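Local atomic coordinates of ADP-ribosylating toxin CARDS (Mycoplasma pneumoniae, PDB entry 4TLV), a protein that transfers ADP-ribose from NAD(+) to target proteins as a mono-ADP-ribosylating toxin and causes vacuoles to form in mammalian cells. Residues A[443-448]-A[583-588]; A[452-457]-A[465-470]; A[375-380]-A[415-420]; A[388-393]-A[403-408]; A[107-112]-A[206-211]. One frame throughout, in Å; residues are numbered along the deposited sequence.

Contact 1 (A[443-448]-A[583-588])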
# COMPACT_ATOMS: atom_id res chain seq x y z
N ASP A 443 -2.47 -1.08 9.42
CA ASP A 443 -2.08 -1.21 10.83
C ASP A 443 -2.04 0.18 11.44
O ASP A 443 -1.20 1.01 11.05
CB ASP A 443 -0.71 -1.89 10.94
CG ASP A 443 -0.29 -2.20 12.40
OD1 ASP A 443 -0.90 -1.65 13.34
OD2 ASP A 443 0.65 -2.99 12.59
N VAL A 444 -2.98 0.48 12.33
CA VAL A 444 -3.07 1.83 12.89
C VAL A 444 -2.53 1.88 14.33
O VAL A 444 -2.24 2.96 14.84
CB VAL A 444 -4.50 2.42 12.80
CG1 VAL A 444 -4.88 2.71 11.34
CG2 VAL A 444 -5.53 1.49 13.46
N GLN A 445 -2.38 0.72 14.96
CA GLN A 445 -1.68 0.67 16.23
C GLN A 445 -2.18 1.74 17.23
O GLN A 445 -1.38 2.43 17.86
CB GLN A 445 -0.19 0.85 15.95
CG GLN A 445 0.75 0.36 17.03
CD GLN A 445 2.22 0.38 16.60
OE1 GLN A 445 2.61 1.13 15.70
NE2 GLN A 445 3.03 -0.44 17.26
N LEU A 446 -3.50 1.86 17.38
CA LEU A 446 -4.08 2.96 18.18
C LEU A 446 -3.64 2.88 19.62
O LEU A 446 -3.53 1.80 20.19
CB LEU A 446 -5.61 2.96 18.13
CG LEU A 446 -6.25 2.96 16.74
CD1 LEU A 446 -7.75 3.02 16.88
CD2 LEU A 446 -5.71 4.13 15.88
N GLY A 447 -3.40 4.04 20.22
CA GLY A 447 -3.05 4.08 21.63
C GLY A 447 -3.24 5.49 22.16
O GLY A 447 -3.78 6.35 21.48
N TRP A 448 -2.81 5.71 23.39
CA TRP A 448 -2.74 7.06 23.90
C TRP A 448 -1.50 7.23 24.75
O TRP A 448 -0.84 6.25 25.09
CB TRP A 448 -4.04 7.49 24.61
CG TRP A 448 -4.48 6.69 25.82
CD1 TRP A 448 -5.13 5.49 25.82
CD2 TRP A 448 -4.36 7.08 27.20
NE1 TRP A 448 -5.41 5.10 27.12
CE2 TRP A 448 -4.95 6.06 27.98
CE3 TRP A 448 -3.82 8.21 27.85
CZ2 TRP A 448 -5.00 6.11 29.38
CZ3 TRP A 448 -3.87 8.26 29.25
CH2 TRP A 448 -4.45 7.22 29.99
N LEU A 583 -3.01 8.18 19.52
CA LEU A 583 -1.80 7.83 18.77
C LEU A 583 -2.18 6.93 17.59
O LEU A 583 -2.93 5.97 17.77
CB LEU A 583 -0.80 7.07 19.65
CG LEU A 583 -0.10 7.83 20.76
CD1 LEU A 583 0.60 6.85 21.70
CD2 LEU A 583 0.91 8.79 20.15
N VAL A 584 -1.63 7.23 16.42
CA VAL A 584 -1.82 6.42 15.21
C VAL A 584 -0.46 6.19 14.54
O VAL A 584 0.36 7.10 14.47
CB VAL A 584 -2.76 7.11 14.20
CG1 VAL A 584 -3.30 6.09 13.18
CG2 VAL A 584 -3.94 7.79 14.91
N LYS A 585 -0.24 4.98 14.03
CA LYS A 585 1.04 4.63 13.43
C LYS A 585 1.45 5.66 12.36
O LYS A 585 0.68 5.98 11.46
CB LYS A 585 0.96 3.22 12.84
CG LYS A 585 2.25 2.71 12.15
CD LYS A 585 2.16 1.19 11.90
CE LYS A 585 3.23 0.69 10.93
NZ LYS A 585 4.59 1.03 11.41
N ASP A 586 2.67 6.16 12.44
CA ASP A 586 3.16 7.12 11.45
C ASP A 586 3.01 6.55 10.06
O ASP A 586 3.43 5.42 9.81
CB ASP A 586 4.64 7.41 11.66
CG ASP A 586 4.87 8.63 12.51
OD1 ASP A 586 4.82 8.50 13.75
OD2 ASP A 586 5.11 9.72 11.93
N GLY A 587 2.44 7.34 9.15
CA GLY A 587 2.30 6.95 7.75
C GLY A 587 1.05 6.15 7.41
O GLY A 587 0.87 5.74 6.27
N PHE A 588 0.19 5.93 8.40
CA PHE A 588 -1.01 5.13 8.21
C PHE A 588 -1.91 5.72 7.12
O PHE A 588 -2.67 5.00 6.50
CB PHE A 588 -1.80 5.03 9.51
CG PHE A 588 -2.64 6.24 9.80
CD1 PHE A 588 -2.05 7.40 10.30
CD2 PHE A 588 -4.00 6.24 9.54
CE1 PHE A 588 -2.81 8.54 10.55
CE2 PHE A 588 -4.77 7.37 9.77
CZ PHE A 588 -4.19 8.51 10.27
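Residues 443-448 and 583-588 join the two ends of the D3 beta-trefoil domain in a buried contact of backbone bonds flanked by side chains. Gly447 and Leu583 form a single antiparallel hydrogen-bonded pair. Leu583 N donates to Gly447 O at 2.8 Å, and Gly447 N donates to Leu583 O at 3.2 Å. Lys585 N reaches Val444 O at 3.0 Å. Leu583 CD1 lies 3.7 Å from Trp448 C. Val444 and Val584 lie side by side and point the same way, with Val444 CB 3.9 Å from Val584 CG1. That same CG1 sits over the centre of the Phe588 ring, 3.3 Å above its plane. Phe528 of strand 526-529 also touches Val444, Val584 and Phe588. Lys585 CG is anti to the backbone N (chi1 179°), beside Asp443 O, and Lys585 CD lies 3.8 Å from Gln445 OE1. Gln445 NE2 bonds to Thr468 O. A type II turn from Lys585 to Phe588 has Gly587 at its third position. Lys585 NZ stays 5.8 Å from Asp443 OD2, which takes its hydrogen bond from Gly471 N. Backbone bonds and apolar packing therefore hold the domain ends together, and any Asp443-Lys585 attraction is probably only long-range.

Contact 2 (A[452-457]-A[465-470])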
# COMPACT_ATOMS: atom_id res chain seq x y z
N GLY A 452 4.71 10.70 29.31
CA GLY A 452 5.83 9.83 29.01
C GLY A 452 5.49 8.35 28.94
O GLY A 452 6.32 7.54 28.54
N TYR A 453 4.27 8.00 29.34
CA TYR A 453 3.83 6.60 29.31
C TYR A 453 2.85 6.31 28.18
O TYR A 453 1.93 7.08 27.92
CB TYR A 453 3.18 6.22 30.65
CG TYR A 453 4.13 6.31 31.83
CD1 TYR A 453 5.06 5.30 32.07
CD2 TYR A 453 4.13 7.41 32.67
CE1 TYR A 453 5.94 5.38 33.14
CE2 TYR A 453 5.00 7.49 33.75
CZ TYR A 453 5.90 6.48 33.97
OH TYR A 453 6.77 6.56 35.04
N TYR A 454 3.03 5.16 27.52
CA TYR A 454 2.08 4.70 26.51
C TYR A 454 1.00 3.78 27.06
O TYR A 454 1.24 2.96 27.94
CB TYR A 454 2.83 3.98 25.38
CG TYR A 454 3.76 4.87 24.60
CD1 TYR A 454 5.02 5.18 25.09
CD2 TYR A 454 3.37 5.42 23.39
CE1 TYR A 454 5.87 6.01 24.39
CE2 TYR A 454 4.22 6.25 22.67
CZ TYR A 454 5.47 6.54 23.18
OH TYR A 454 6.33 7.36 22.47
N TYR A 455 -0.20 3.91 26.49
CA TYR A 455 -1.31 3.03 26.81
C TYR A 455 -1.93 2.44 25.55
O TYR A 455 -1.88 3.04 24.48
CB TYR A 455 -2.39 3.79 27.56
CG TYR A 455 -1.92 4.28 28.91
CD1 TYR A 455 -1.23 5.48 29.03
CD2 TYR A 455 -2.17 3.54 30.07
CE1 TYR A 455 -0.79 5.95 30.28
CE2 TYR A 455 -1.74 3.99 31.32
CZ TYR A 455 -1.06 5.19 31.42
OH TYR A 455 -0.64 5.63 32.65
N THR A 456 -2.54 1.28 25.71
CA THR A 456 -3.12 0.52 24.61
C THR A 456 -4.55 0.11 25.00
O THR A 456 -4.84 -0.15 26.17
CB THR A 456 -2.25 -0.71 24.27
OG1 THR A 456 -2.68 -1.29 23.04
CG2 THR A 456 -2.32 -1.76 25.39
N PRO A 457 -5.46 0.07 24.01
CA PRO A 457 -6.84 -0.33 24.30
C PRO A 457 -6.91 -1.80 24.70
O PRO A 457 -6.06 -2.60 24.27
CB PRO A 457 -7.55 -0.15 22.95
CG PRO A 457 -6.59 0.54 22.06
CD PRO A 457 -5.23 0.27 22.58
N GLN A 465 -1.18 -0.35 30.37
CA GLN A 465 -0.05 0.54 30.24
C GLN A 465 1.10 -0.14 29.52
O GLN A 465 1.92 -0.82 30.12
CB GLN A 465 0.41 1.07 31.60
CG GLN A 465 1.31 2.31 31.51
CD GLN A 465 2.75 1.97 31.18
OE1 GLN A 465 3.47 1.41 32.00
NE2 GLN A 465 3.17 2.34 29.97
N MET A 466 1.12 0.05 28.20
CA MET A 466 2.19 -0.43 27.34
C MET A 466 1.92 0.13 25.95
O MET A 466 0.80 0.55 25.64
CB MET A 466 2.23 -1.96 27.31
CG MET A 466 0.94 -2.60 26.82
SD MET A 466 0.97 -4.41 26.70
CE MET A 466 1.49 -4.64 25.00
N LYS A 467 2.94 0.14 25.10
CA LYS A 467 2.76 0.63 23.76
C LYS A 467 2.00 -0.43 22.96
O LYS A 467 2.24 -1.63 23.12
CB LYS A 467 4.11 0.95 23.12
CG LYS A 467 4.00 1.81 21.86
CD LYS A 467 5.37 2.22 21.33
CE LYS A 467 5.25 2.87 19.95
NZ LYS A 467 6.57 3.38 19.45
N THR A 468 1.03 -0.00 22.15
CA THR A 468 0.26 -0.92 21.33
C THR A 468 1.22 -1.68 20.41
O THR A 468 2.05 -1.07 19.75
CB THR A 468 -0.77 -0.17 20.50
OG1 THR A 468 -1.66 0.53 21.38
CG2 THR A 468 -1.56 -1.12 19.63
N PRO A 469 1.12 -3.01 20.39
CA PRO A 469 2.06 -3.73 19.52
C PRO A 469 1.69 -3.61 18.04
O PRO A 469 0.54 -3.33 17.69
CB PRO A 469 1.90 -5.19 19.96
CG PRO A 469 0.49 -5.27 20.44
CD PRO A 469 0.24 -3.93 21.13
N ASP A 470 2.67 -3.84 17.18
CA ASP A 470 2.41 -3.96 15.75
C ASP A 470 1.49 -5.14 15.51
O ASP A 470 1.52 -6.13 16.25
CB ASP A 470 3.72 -4.20 15.00
CG ASP A 470 4.70 -3.06 15.14
OD1 ASP A 470 4.36 -1.94 14.69
OD2 ASP A 470 5.80 -3.28 15.68
O HOH W 1 5.26 3.36 28.22
O HOH W 2 0.49 2.85 22.65
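In the D3 beta-trefoil, strand 453-457 meets the chain that leads on from strand 463-464. The Gln465 side chain lies across the Tyr455 ring, with the amide and ring planes 77° apart. Gln465 CG lies over one face, 3.9 Å from the Tyr455 centroid, as a CH-pi contact. A chi2 of -80° turns CD aside from the extended course; Gln465 NE2 donates to Tyr454 O at 2.9 Å, on a lone pair. A water accepts from Tyr454 N and, weakly, from Gln465 NE2. Tyr455 is also stacked with Trp448. Tyr454 and Lys467 lie side by side, with Lys467 CD over one ring face near the rim. Thr456 OG1 and Thr468 OG1 meet at 2.7 Å, and Thr468 OG1 also bonds to Leu446 O. Thr456 CG2 lies 3.7 Å from Met466 CG. A second water bridges Tyr455 O and Thr468 N. Amide, hydroxyl, water and apolar contacts thus join touching parts, 453-457 and 465-469, that run 68° apart; Lys467 NZ, 5.4 Å from the Tyr454 centroid, adds at most weak cation-pi attraction.

Contact 3 (A[375-380]-A[415-420])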
# COMPACT_ATOMS: atom_id res chain seq x y z
N GLN A 375 14.57 -17.79 -12.82
CA GLN A 375 15.03 -17.91 -11.43
C GLN A 375 14.97 -16.54 -10.76
O GLN A 375 15.51 -15.56 -11.27
CB GLN A 375 16.47 -18.44 -11.39
CG GLN A 375 16.61 -19.81 -12.04
CD GLN A 375 18.03 -20.12 -12.47
OE1 GLN A 375 18.96 -19.37 -12.17
NE2 GLN A 375 18.20 -21.23 -13.19
N PHE A 376 14.32 -16.47 -9.61
CA PHE A 376 14.02 -15.19 -8.99
C PHE A 376 14.49 -15.10 -7.55
O PHE A 376 14.14 -15.94 -6.72
CB PHE A 376 12.51 -14.93 -9.08
CG PHE A 376 12.00 -14.74 -10.48
CD1 PHE A 376 11.82 -15.82 -11.32
CD2 PHE A 376 11.69 -13.47 -10.95
CE1 PHE A 376 11.35 -15.65 -12.63
CE2 PHE A 376 11.23 -13.29 -12.24
CZ PHE A 376 11.06 -14.38 -13.08
N ARG A 377 15.27 -14.07 -7.26
CA ARG A 377 15.68 -13.76 -5.90
C ARG A 377 14.54 -13.01 -5.22
O ARG A 377 13.93 -12.13 -5.81
CB ARG A 377 16.94 -12.91 -5.91
CG ARG A 377 17.29 -12.23 -4.57
CD ARG A 377 18.68 -11.56 -4.67
NE ARG A 377 19.74 -12.57 -4.79
CZ ARG A 377 20.88 -12.41 -5.46
NH1 ARG A 377 21.13 -11.28 -6.12
NH2 ARG A 377 21.76 -13.38 -5.48
N VAL A 378 14.25 -13.39 -3.99
CA VAL A 378 13.16 -12.77 -3.25
C VAL A 378 13.78 -11.98 -2.11
O VAL A 378 14.44 -12.56 -1.25
CB VAL A 378 12.20 -13.84 -2.71
CG1 VAL A 378 11.08 -13.21 -1.84
CG2 VAL A 378 11.59 -14.62 -3.88
N SER A 379 13.57 -10.66 -2.11
CA SER A 379 14.26 -9.78 -1.16
C SER A 379 13.26 -9.06 -0.28
O SER A 379 12.17 -8.70 -0.72
CB SER A 379 15.11 -8.74 -1.92
OG SER A 379 16.07 -9.38 -2.73
N SER A 380 13.64 -8.82 0.97
CA SER A 380 12.78 -8.05 1.88
C SER A 380 13.03 -6.54 1.82
O SER A 380 14.18 -6.09 1.87
CB SER A 380 12.99 -8.53 3.31
OG SER A 380 12.27 -7.70 4.21
N LEU A 415 23.86 -21.64 5.98
CA LEU A 415 22.72 -21.14 5.22
C LEU A 415 23.03 -21.02 3.73
O LEU A 415 24.16 -20.70 3.34
CB LEU A 415 22.26 -19.77 5.75
CG LEU A 415 21.77 -19.67 7.20
CD1 LEU A 415 21.16 -18.30 7.47
CD2 LEU A 415 20.77 -20.74 7.51
N GLU A 416 22.04 -21.29 2.89
CA GLU A 416 22.21 -21.06 1.46
C GLU A 416 20.96 -20.40 0.89
O GLU A 416 19.86 -20.64 1.37
CB GLU A 416 22.49 -22.36 0.72
CG GLU A 416 21.25 -23.15 0.40
CD GLU A 416 21.52 -24.27 -0.57
OE1 GLU A 416 22.59 -24.25 -1.22
OE2 GLU A 416 20.66 -25.16 -0.69
N GLU A 417 21.15 -19.60 -0.15
CA GLU A 417 20.04 -18.86 -0.73
C GLU A 417 19.09 -19.76 -1.51
O GLU A 417 19.49 -20.72 -2.15
CB GLU A 417 20.53 -17.70 -1.61
CG GLU A 417 19.37 -16.80 -2.10
CD GLU A 417 19.78 -15.77 -3.15
OE1 GLU A 417 20.99 -15.64 -3.45
OE2 GLU A 417 18.87 -15.08 -3.67
N LEU A 418 17.80 -19.42 -1.42
CA LEU A 418 16.74 -20.08 -2.15
C LEU A 418 16.18 -19.08 -3.14
O LEU A 418 15.95 -17.92 -2.80
CB LEU A 418 15.62 -20.45 -1.20
CG LEU A 418 15.94 -21.45 -0.10
CD1 LEU A 418 14.90 -21.32 1.00
CD2 LEU A 418 15.94 -22.84 -0.70
N GLN A 419 15.95 -19.53 -4.36
CA GLN A 419 15.38 -18.68 -5.38
C GLN A 419 14.16 -19.38 -5.96
O GLN A 419 14.11 -20.60 -6.02
CB GLN A 419 16.42 -18.36 -6.47
CG GLN A 419 17.60 -17.54 -5.94
CD GLN A 419 18.58 -17.10 -7.01
OE1 GLN A 419 18.53 -17.57 -8.14
NE2 GLN A 419 19.48 -16.18 -6.66
N ILE A 420 13.17 -18.59 -6.35
CA ILE A 420 11.98 -19.17 -6.93
C ILE A 420 12.30 -19.69 -8.32
O ILE A 420 12.95 -19.02 -9.10
CB ILE A 420 10.84 -18.14 -7.03
CG1 ILE A 420 10.48 -17.68 -5.61
CG2 ILE A 420 9.63 -18.77 -7.75
CD1 ILE A 420 9.23 -16.85 -5.52
O HOH W 3 16.37 -15.19 -2.79
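Arg377 and Glu417 face each other across strands 375-380 and 415-420, their side chains at about a right angle. The guanidinium and carboxylate planes are nearly coplanar, 27° apart. Arg377 grips the carboxylate side-on with two nitrogens. NE donates to Glu417 OE2 at 2.9 Å, and NH2 donates to Glu417 OE1 at 3.1 Å. Both oxygens are met on their syn side. The Arg377 chain leaves with CG anti to the backbone N (chi1 166°) and bends at chi3. Glu417 OE2 has two more partners. Gln419 NE2 donates to it weakly, and a water gives it a hydrogen bond at 2.7 Å. That water also accepts from Val378 N and donates to Leu418 O, so it spans the two strands where they diverge. The several donors around OE2 would probably favour the charged carboxylate.

Beside this polar group, Phe376 and Ile420 form an antiparallel hydrogen-bonded pair. Ile420 N donates to Phe376 O at 2.8 Å, and Phe376 N donates to Ile420 O at 2.9 Å. Val378 and Ile420 cross obliquely, with Val378 CG2 3.6 Å from Ile420 CD1. The N-to-C directions of the two short strands are 122° apart, and Val378 also touches Trp364 and Leu390. Antiparallel strands splayed in this way, in one curled sheet, belong to the beta-trefoil fold of D2.

Contact 4 (A[388-393]-A[403-408])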
# COMPACT_ATOMS: atom_id res chain seq x y z
N ASN A 388 19.81 -8.65 -0.47
CA ASN A 388 19.41 -9.71 0.44
C ASN A 388 18.50 -10.72 -0.27
O ASN A 388 18.02 -10.47 -1.39
CB ASN A 388 18.71 -9.12 1.66
CG ASN A 388 17.33 -8.54 1.34
OD1 ASN A 388 16.33 -9.23 1.46
ND2 ASN A 388 17.28 -7.27 0.95
N GLY A 389 18.29 -11.86 0.37
CA GLY A 389 17.49 -12.93 -0.22
C GLY A 389 16.96 -13.91 0.81
O GLY A 389 17.25 -13.81 2.01
N LEU A 390 16.20 -14.89 0.34
CA LEU A 390 15.68 -15.93 1.21
C LEU A 390 16.74 -17.02 1.39
O LEU A 390 17.49 -17.32 0.46
CB LEU A 390 14.42 -16.55 0.60
CG LEU A 390 13.16 -15.68 0.50
CD1 LEU A 390 12.06 -16.48 -0.23
CD2 LEU A 390 12.70 -15.24 1.89
N PHE A 391 16.78 -17.61 2.58
CA PHE A 391 17.77 -18.64 2.91
C PHE A 391 17.14 -19.77 3.72
O PHE A 391 16.15 -19.58 4.42
CB PHE A 391 18.92 -18.03 3.73
CG PHE A 391 19.88 -17.20 2.92
CD1 PHE A 391 19.57 -15.89 2.58
CD2 PHE A 391 21.10 -17.73 2.52
CE1 PHE A 391 20.46 -15.13 1.83
CE2 PHE A 391 22.00 -16.97 1.77
CZ PHE A 391 21.69 -15.67 1.42
N TRP A 392 17.73 -20.97 3.63
CA TRP A 392 17.43 -22.03 4.59
C TRP A 392 18.74 -22.57 5.15
O TRP A 392 19.81 -22.36 4.58
CB TRP A 392 16.61 -23.16 3.96
CG TRP A 392 17.40 -24.09 3.07
CD1 TRP A 392 18.06 -23.76 1.93
CD2 TRP A 392 17.60 -25.50 3.25
NE1 TRP A 392 18.65 -24.87 1.38
CE2 TRP A 392 18.39 -25.95 2.18
CE3 TRP A 392 17.19 -26.42 4.22
CZ2 TRP A 392 18.78 -27.28 2.04
CZ3 TRP A 392 17.57 -27.75 4.08
CH2 TRP A 392 18.36 -28.16 3.00
N ASN A 393 18.65 -23.26 6.28
CA ASN A 393 19.80 -23.89 6.90
C ASN A 393 19.98 -25.30 6.35
O ASN A 393 19.20 -26.20 6.66
CB ASN A 393 19.63 -23.93 8.41
CG ASN A 393 20.85 -24.46 9.12
OD1 ASN A 393 21.51 -25.39 8.64
ND2 ASN A 393 21.17 -23.87 10.27
N LEU A 403 12.37 -20.69 7.30
CA LEU A 403 12.73 -19.78 6.21
C LEU A 403 13.28 -18.48 6.78
O LEU A 403 12.66 -17.87 7.65
CB LEU A 403 11.50 -19.50 5.33
CG LEU A 403 11.71 -18.52 4.17
CD1 LEU A 403 12.70 -19.10 3.15
CD2 LEU A 403 10.35 -18.18 3.51
N TYR A 404 14.44 -18.06 6.28
CA TYR A 404 15.10 -16.85 6.79
C TYR A 404 15.33 -15.82 5.69
O TYR A 404 15.24 -16.13 4.51
CB TYR A 404 16.45 -17.18 7.42
CG TYR A 404 16.39 -18.31 8.43
CD1 TYR A 404 15.89 -18.10 9.72
CD2 TYR A 404 16.84 -19.58 8.11
CE1 TYR A 404 15.83 -19.13 10.64
CE2 TYR A 404 16.79 -20.63 9.02
CZ TYR A 404 16.29 -20.39 10.29
OH TYR A 404 16.24 -21.43 11.19
N VAL A 405 15.63 -14.59 6.10
CA VAL A 405 16.09 -13.57 5.18
C VAL A 405 17.46 -13.11 5.69
O VAL A 405 17.60 -12.79 6.87
CB VAL A 405 15.17 -12.35 5.18
CG1 VAL A 405 15.68 -11.30 4.20
CG2 VAL A 405 13.73 -12.76 4.88
N CYS A 406 18.44 -13.08 4.79
CA CYS A 406 19.80 -12.66 5.12
C CYS A 406 20.36 -11.74 4.06
O CYS A 406 20.05 -11.89 2.88
CB CYS A 406 20.76 -13.85 5.20
SG CYS A 406 20.25 -15.20 6.26
N PRO A 407 21.22 -10.79 4.46
CA PRO A 407 22.06 -10.09 3.49
C PRO A 407 22.82 -11.11 2.64
O PRO A 407 23.16 -12.19 3.15
CB PRO A 407 23.04 -9.30 4.37
CG PRO A 407 22.35 -9.16 5.69
CD PRO A 407 21.51 -10.41 5.86
N LEU A 408 23.06 -10.80 1.38
CA LEU A 408 23.78 -11.73 0.51
C LEU A 408 25.24 -11.83 0.95
O LEU A 408 25.88 -12.86 0.78
CB LEU A 408 23.72 -11.27 -0.94
CG LEU A 408 22.31 -11.19 -1.52
CD1 LEU A 408 22.35 -10.69 -2.96
CD2 LEU A 408 21.61 -12.53 -1.42
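Phe391 packs on Cys406 across a beta hairpin of the D2 beta-trefoil, formed by strands 388-393 and 401-407. Phe391 CG is anti to the carbonyl carbon (chi1 -75°). Phe391 CD1 lies 3.5 Å from Cys406 CB, and Phe391 CE1 lies 3.4 Å from Cys406 O. Cys406 SG is 4.3 Å from the Phe391 ring centroid, in an oblique sulfur-aromatic contact. The far end of the ring reaches Leu408, with Phe391 CZ 4.2 Å from Leu408 CD2. Leu408 CD2 also lies 3.8 Å from Gly389 N, beside a residue without a side chain.

Leu390 and Val405 lie on the other face of the hairpin, joined by the end of Leu403. Leu390 CB touches Leu403 CD1, and Leu390 CD2 touches Val405 CG2 at 4.0 Å.

The backbone sets these positions. Gly389 pairs with Cys406, and Phe391 pairs with Tyr404, each through two hydrogen bonds. Phe391 N donates to Tyr404 O at 2.9 Å. Between them lies the non-hydrogen-bonded pair of Leu390 and Val405.

Neighbouring strands hold the hairpin in turn. Backbone hydrogen bonds join Leu390 with Leu418, Leu403 with Val350 and Val405 with Leu348. Trp392 NE1 donates to Glu416 OE2. At the start of the hairpin, Asn388 ND2 donates to Thr386 O. Asn388 OD1 accepts from Ser380 N, and this same oxygen lies 3.5 Å from Val405 CG1.

Contact 5 (A[107-112]-A[206-211])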
# COMPACT_ATOMS: atom_id res chain seq x y z
N GLN A 107 -17.65 20.51 6.07
CA GLN A 107 -16.91 21.74 5.83
C GLN A 107 -16.53 21.85 4.37
O GLN A 107 -15.50 22.41 4.01
CB GLN A 107 -15.68 21.80 6.73
CG GLN A 107 -16.05 21.71 8.21
CD GLN A 107 -14.86 21.47 9.14
OE1 GLN A 107 -13.71 21.49 8.71
NE2 GLN A 107 -15.15 21.23 10.42
N VAL A 108 -17.38 21.31 3.51
CA VAL A 108 -17.11 21.34 2.09
C VAL A 108 -18.27 21.96 1.32
O VAL A 108 -19.44 21.71 1.62
CB VAL A 108 -16.84 19.91 1.54
CG1 VAL A 108 -16.91 19.90 0.02
CG2 VAL A 108 -15.48 19.39 2.05
N VAL A 109 -17.96 22.77 0.32
CA VAL A 109 -18.97 23.24 -0.61
C VAL A 109 -18.83 22.48 -1.92
O VAL A 109 -17.78 22.52 -2.57
CB VAL A 109 -18.83 24.76 -0.85
CG1 VAL A 109 -19.58 25.17 -2.10
CG2 VAL A 109 -19.34 25.52 0.37
N PHE A 110 -19.87 21.76 -2.31
CA PHE A 110 -19.80 20.99 -3.54
C PHE A 110 -20.19 21.87 -4.73
O PHE A 110 -21.38 22.12 -4.97
CB PHE A 110 -20.65 19.71 -3.45
CG PHE A 110 -20.14 18.73 -2.43
CD1 PHE A 110 -19.14 17.81 -2.76
CD2 PHE A 110 -20.61 18.74 -1.13
CE1 PHE A 110 -18.65 16.92 -1.82
CE2 PHE A 110 -20.12 17.85 -0.18
CZ PHE A 110 -19.13 16.94 -0.53
N ASP A 111 -19.19 22.34 -5.46
CA ASP A 111 -19.43 23.11 -6.68
C ASP A 111 -20.10 22.22 -7.71
O ASP A 111 -20.90 22.68 -8.53
CB ASP A 111 -18.12 23.64 -7.26
CG ASP A 111 -17.48 24.70 -6.38
OD1 ASP A 111 -18.15 25.19 -5.45
OD2 ASP A 111 -16.31 25.05 -6.64
N SER A 112 -19.76 20.94 -7.66
CA SER A 112 -20.29 19.95 -8.58
C SER A 112 -20.26 18.62 -7.85
O SER A 112 -19.40 18.40 -7.00
CB SER A 112 -19.43 19.89 -9.84
OG SER A 112 -19.96 18.97 -10.78
N PRO A 206 -13.80 26.76 4.25
CA PRO A 206 -14.89 26.42 3.33
C PRO A 206 -14.29 25.82 2.07
O PRO A 206 -14.11 26.54 1.09
CB PRO A 206 -15.53 27.78 3.01
CG PRO A 206 -14.95 28.75 4.01
CD PRO A 206 -13.60 28.21 4.37
N VAL A 207 -13.95 24.53 2.10
CA VAL A 207 -13.30 23.93 0.94
C VAL A 207 -14.32 23.63 -0.14
O VAL A 207 -15.34 22.98 0.11
CB VAL A 207 -12.56 22.63 1.30
CG1 VAL A 207 -12.00 21.99 0.05
CG2 VAL A 207 -11.45 22.90 2.29
N HIS A 208 -14.03 24.11 -1.35
CA HIS A 208 -14.86 23.86 -2.52
C HIS A 208 -14.34 22.68 -3.30
O HIS A 208 -13.15 22.61 -3.64
CB HIS A 208 -14.88 25.09 -3.43
CG HIS A 208 -15.73 26.21 -2.93
ND1 HIS A 208 -16.89 26.74 -3.41
CD2 HIS A 208 -15.41 26.95 -1.81
CE1 HIS A 208 -17.24 27.76 -2.57
NE2 HIS A 208 -16.33 27.87 -1.61
N LEU A 209 -15.24 21.76 -3.63
CA LEU A 209 -14.90 20.56 -4.37
C LEU A 209 -15.79 20.41 -5.60
O LEU A 209 -17.00 20.66 -5.54
CB LEU A 209 -15.07 19.35 -3.45
CG LEU A 209 -13.82 18.61 -2.96
CD1 LEU A 209 -12.64 19.53 -2.78
CD2 LEU A 209 -14.11 17.78 -1.68
N SER A 210 -15.19 20.01 -6.72
CA SER A 210 -15.93 19.62 -7.91
C SER A 210 -15.70 18.14 -8.18
O SER A 210 -14.65 17.76 -8.69
CB SER A 210 -15.48 20.42 -9.13
OG SER A 210 -15.69 21.81 -8.93
N ILE A 211 -16.68 17.32 -7.84
CA ILE A 211 -16.59 15.88 -8.02
C ILE A 211 -17.08 15.49 -9.40
O ILE A 211 -18.22 15.79 -9.76
CB ILE A 211 -17.45 15.14 -6.97
CG1 ILE A 211 -17.28 15.78 -5.59
CG2 ILE A 211 -17.13 13.65 -6.97
CD1 ILE A 211 -15.84 15.72 -5.04
O HOH W 4 -20.11 16.62 -11.68
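His208 meets Val109 and Asp111 across a two-stranded parallel sheet, strands 108-110 and 207-210, that links the mART domain to the region inferred to form the NAD(+)-binding pocket. His208 CB lies 3.5 Å from Asp111 OD2. His208 CG, anti to the carbonyl carbon (chi1 -75°), is 3.6 Å from Asp111 OD1. His208 ND1 donates to Asp111 OD1 at 2.9 Å, on the syn lone pair and close to the ring plane. His208 CE1 touches Val109 CG1 at 3.5 Å. His208 CD2 is 4.2 Å and NE2 4.1 Å from Val109 CB, which sits over the centre of the ring face as a CH-pi contact. A beta bulge at Asp111 shifts the register by one, so Ser112 pairs with Ser210. Asp111 N and, weakly, Ser112 N share Leu209 O. The other side is apolar and rests on helices. Val108 touches Met103, and Leu209 and Ile211 touch Phe36. Here Val108 CG1 lies over the centre of the Phe110 ring, 3.7 Å above its plane.

Overall arrangement
The five contacts are spread over the three parts of the toxin. Contact 5 joins the mART domain to segment 206-211, which runs into the region inferred to form the NAD(+)-binding pocket. Contacts 3 and 4 are in D2, and contacts 1 and 2 are in D3. Contacts 3 and 4 have centres 7 Å apart and share one sheet, in which strands 388-393 and 415-421 are neighbours. Contacts 1 and 2 have centres 11 Å apart; Gln445 NE2 and Thr468 O, 2.7 Å apart, probably bond between them. The D2 and D3 pairs do not touch: contacts 1 and 3 come within about 14 Å at their nearest atoms. Contact 5 is centred about 50 Å from contact 3 and 29 Å from contact 1.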